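Local structure of 2,3-dimethylmalate lyase (Aspergillus niger, 3FA4) at residues B[82-87]-B[235-240]. The protein belongs to the phosphoenolpyruvate phosphomutase family of TIM-barrel enzymes and binds a magnesium ion at the mouth of its barrel. Sequence-based numbering, arbitrary orientation.
With MG (magnesium ion), chain N.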
loop_
_atom_site.group_PDB
_atom_site.type_symbol
_atom_site.label_atom_id
_atom_site.label_comp_id
_atom_site.label_asym_id
_atom_site.label_seq_id
_atom_site.Cartn_x
_atom_site.Cartn_y
_atom_site.Cartn_z
ATOM N N PRO B 82 -24.503 -2.039 -3.506
ATOM C CA PRO B 82 -23.670 -1.900 -4.709
ATOM C C PRO B 82 -22.825 -0.620 -4.703
ATOM O O PRO B 82 -23.388 0.451 -4.473
ATOM C CB PRO B 82 -24.687 -1.803 -5.839
ATOM C CG PRO B 82 -25.908 -2.560 -5.330
ATOM C CD PRO B 82 -25.942 -2.168 -3.850
ATOM N N VAL B 83 -21.533 -0.747 -4.953
ATOM C CA VAL B 83 -20.644 0.365 -5.229
ATOM C C VAL B 83 -20.212 0.397 -6.686
ATOM O O VAL B 83 -19.687 -0.559 -7.208
ATOM C CB VAL B 83 -19.414 0.343 -4.308
ATOM C CG1 VAL B 83 -18.425 1.475 -4.591
ATOM C CG2 VAL B 83 -19.824 0.305 -2.866
ATOM N N ILE B 84 -20.460 1.516 -7.327
ATOM C CA ILE B 84 -19.995 1.773 -8.728
ATOM C C ILE B 84 -18.753 2.588 -8.599
ATOM O O ILE B 84 -18.840 3.614 -8.030
ATOM C CB ILE B 84 -21.047 2.576 -9.561
ATOM C CG1 ILE B 84 -22.387 1.821 -9.506
ATOM C CG2 ILE B 84 -20.558 2.763 -11.014
ATOM C CD1 ILE B 84 -23.559 2.601 -9.881
ATOM N N ALA B 85 -17.606 2.117 -9.105
ATOM C CA ALA B 85 -16.328 2.761 -8.931
ATOM C C ALA B 85 -15.702 3.331 -10.217
ATOM O O ALA B 85 -15.654 2.696 -11.247
ATOM C CB ALA B 85 -15.380 1.790 -8.325
ATOM N N ASP B 86 -15.140 4.531 -10.156
ATOM C CA ASP B 86 -14.359 5.017 -11.314
ATOM C C ASP B 86 -13.198 3.996 -11.534
ATOM O O ASP B 86 -12.777 3.375 -10.531
ATOM C CB ASP B 86 -13.921 6.447 -11.049
ATOM C CG ASP B 86 -13.088 7.004 -12.146
ATOM O OD1 ASP B 86 -13.133 6.502 -13.311
ATOM O OD2 ASP B 86 -12.320 7.951 -11.856
ATOM N N ALA B 87 -12.771 3.713 -12.793
ATOM C CA ALA B 87 -11.573 2.883 -13.058
ATOM C C ALA B 87 -10.771 3.512 -14.195
ATOM O O ALA B 87 -9.950 2.836 -14.829
ATOM C CB ALA B 87 -11.908 1.406 -13.432
ATOM N N ILE B 235 -29.353 4.213 -14.392
ATOM C CA ILE B 235 -28.517 4.642 -13.275
ATOM C C ILE B 235 -28.331 6.131 -13.387
ATOM O O ILE B 235 -28.093 6.696 -14.508
ATOM C CB ILE B 235 -27.144 3.902 -13.303
ATOM C CG1 ILE B 235 -27.358 2.382 -13.416
ATOM C CG2 ILE B 235 -26.129 4.444 -12.227
ATOM C CD1 ILE B 235 -26.117 1.572 -13.847
ATOM N N ILE B 236 -28.445 6.772 -12.225
ATOM C CA ILE B 236 -27.961 8.150 -12.053
ATOM C C ILE B 236 -26.929 8.205 -10.912
ATOM O O ILE B 236 -27.099 7.567 -9.855
ATOM C CB ILE B 236 -29.179 9.147 -11.833
ATOM C CG1 ILE B 236 -28.757 10.622 -12.030
ATOM C CG2 ILE B 236 -29.833 8.885 -10.458
ATOM C CD1 ILE B 236 -29.959 11.603 -12.037
ATOM N N ILE B 237 -25.874 8.983 -11.141
ATOM C CA ILE B 237 -24.745 9.167 -10.223
ATOM C C ILE B 237 -24.601 10.623 -10.014
ATOM O O ILE B 237 -25.019 11.368 -10.841
ATOM C CB ILE B 237 -23.391 8.455 -10.685
ATOM C CG1 ILE B 237 -22.812 9.081 -11.974
ATOM C CG2 ILE B 237 -23.592 6.909 -10.739
ATOM C CD1 ILE B 237 -21.499 8.531 -12.366
ATOM N N PHE B 238 -24.114 11.043 -8.855
ATOM C CA PHE B 238 -23.942 12.430 -8.571
ATOM C C PHE B 238 -22.615 12.566 -7.921
ATOM O O PHE B 238 -22.591 12.683 -6.714
ATOM C CB PHE B 238 -24.986 12.989 -7.561
ATOM C CG PHE B 238 -26.422 12.669 -7.875
ATOM C CD1 PHE B 238 -27.019 11.506 -7.379
ATOM C CD2 PHE B 238 -27.214 13.570 -8.588
ATOM C CE1 PHE B 238 -28.336 11.227 -7.652
ATOM C CE2 PHE B 238 -28.538 13.280 -8.852
ATOM C CZ PHE B 238 -29.081 12.119 -8.376
ATOM N N PRO B 239 -21.511 12.629 -8.690
ATOM C CA PRO B 239 -20.167 12.549 -8.165
ATOM C C PRO B 239 -19.761 13.611 -7.125
ATOM O O PRO B 239 -18.798 13.419 -6.346
ATOM C CB PRO B 239 -19.303 12.710 -9.446
ATOM C CG PRO B 239 -20.144 12.382 -10.565
ATOM C CD PRO B 239 -21.509 12.753 -10.170
ATOM N N PHE B 240 -20.433 14.765 -7.157
ATOM C CA PHE B 240 -20.212 15.857 -6.172
ATOM C C PHE B 240 -21.204 16.002 -4.992
ATOM O O PHE B 240 -21.158 16.975 -4.275
ATOM C CB PHE B 240 -20.128 17.152 -6.910
ATOM C CG PHE B 240 -18.788 17.461 -7.334
ATOM C CD1 PHE B 240 -18.181 16.691 -8.336
ATOM C CD2 PHE B 240 -18.115 18.503 -6.751
ATOM C CE1 PHE B 240 -16.887 16.928 -8.730
ATOM C CE2 PHE B 240 -16.839 18.779 -7.117
ATOM C CZ PHE B 240 -16.204 17.987 -8.123
HETATM MG MG MG N . -11.424 9.186 -13.518
HETATM O O HOH W 1 -12.693 8.613 -14.945
HETATM O O HOH W 2 -10.378 9.873 -11.926
HETATM O O HOH W 3 -12.894 10.823 -13.016
#
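Strands 83-86 and 235-238 are non-adjacent parallel strands of the barrel, separated by 42-44 and 20-25, and approach most closely at Ile-84 and Ile-237, whose CA atoms lie 8.9 Å apart; that separation is too wide for backbone pairing, so side chains alone join them inside the barrel. Ile-84 bridges the gap with its longer branch. CG1 stands anti to the carbonyl carbon (chi1 -55°) and chi2, 163°, extends the branch, letting its terminal methyl reach Ile-235. There Ile-84 CD1 meets the branch methyl CG2 of Ile-235 at 3.9 Å, the two side chains running obliquely past each other. Ile-237 CG2 approaches the same CD1 more loosely, at 4.4 Å. Ile-235 and Ile-237, two residues apart, both direct CB into the interior, whereas Ile-236 between them turns away. The contact is thus one methyl against two, burying 91 Å² summed over the two segments, and every participant is buried. Such inward-pointing residues fill the centre of a (beta/alpha)8-type barrel, as in the TIM-barrel clan.

Two residues on from Ile-84, toward the C-terminal end of the barrel strands, Asp-86 binds the magnesium ion through OD2 at 2.3 Å. Its other oxygen, OD1, accepts a hydrogen bond of 2.7 Å from a water that also ligates the metal, a second hold on the carboxylate. Asp-88 is a further ligand, and three waters bind the ion.

Strand 83-86 pairs through backbone hydrogen bonds with 42-44 and 111-114, while 235-238 packs between 20-25 and 211-213. Tyr-43, on neighbouring strand 42-44, packs against Ile-84, Asp-86 and Ile-237, and Phe-238 packs on Pro-263 of the second subunit.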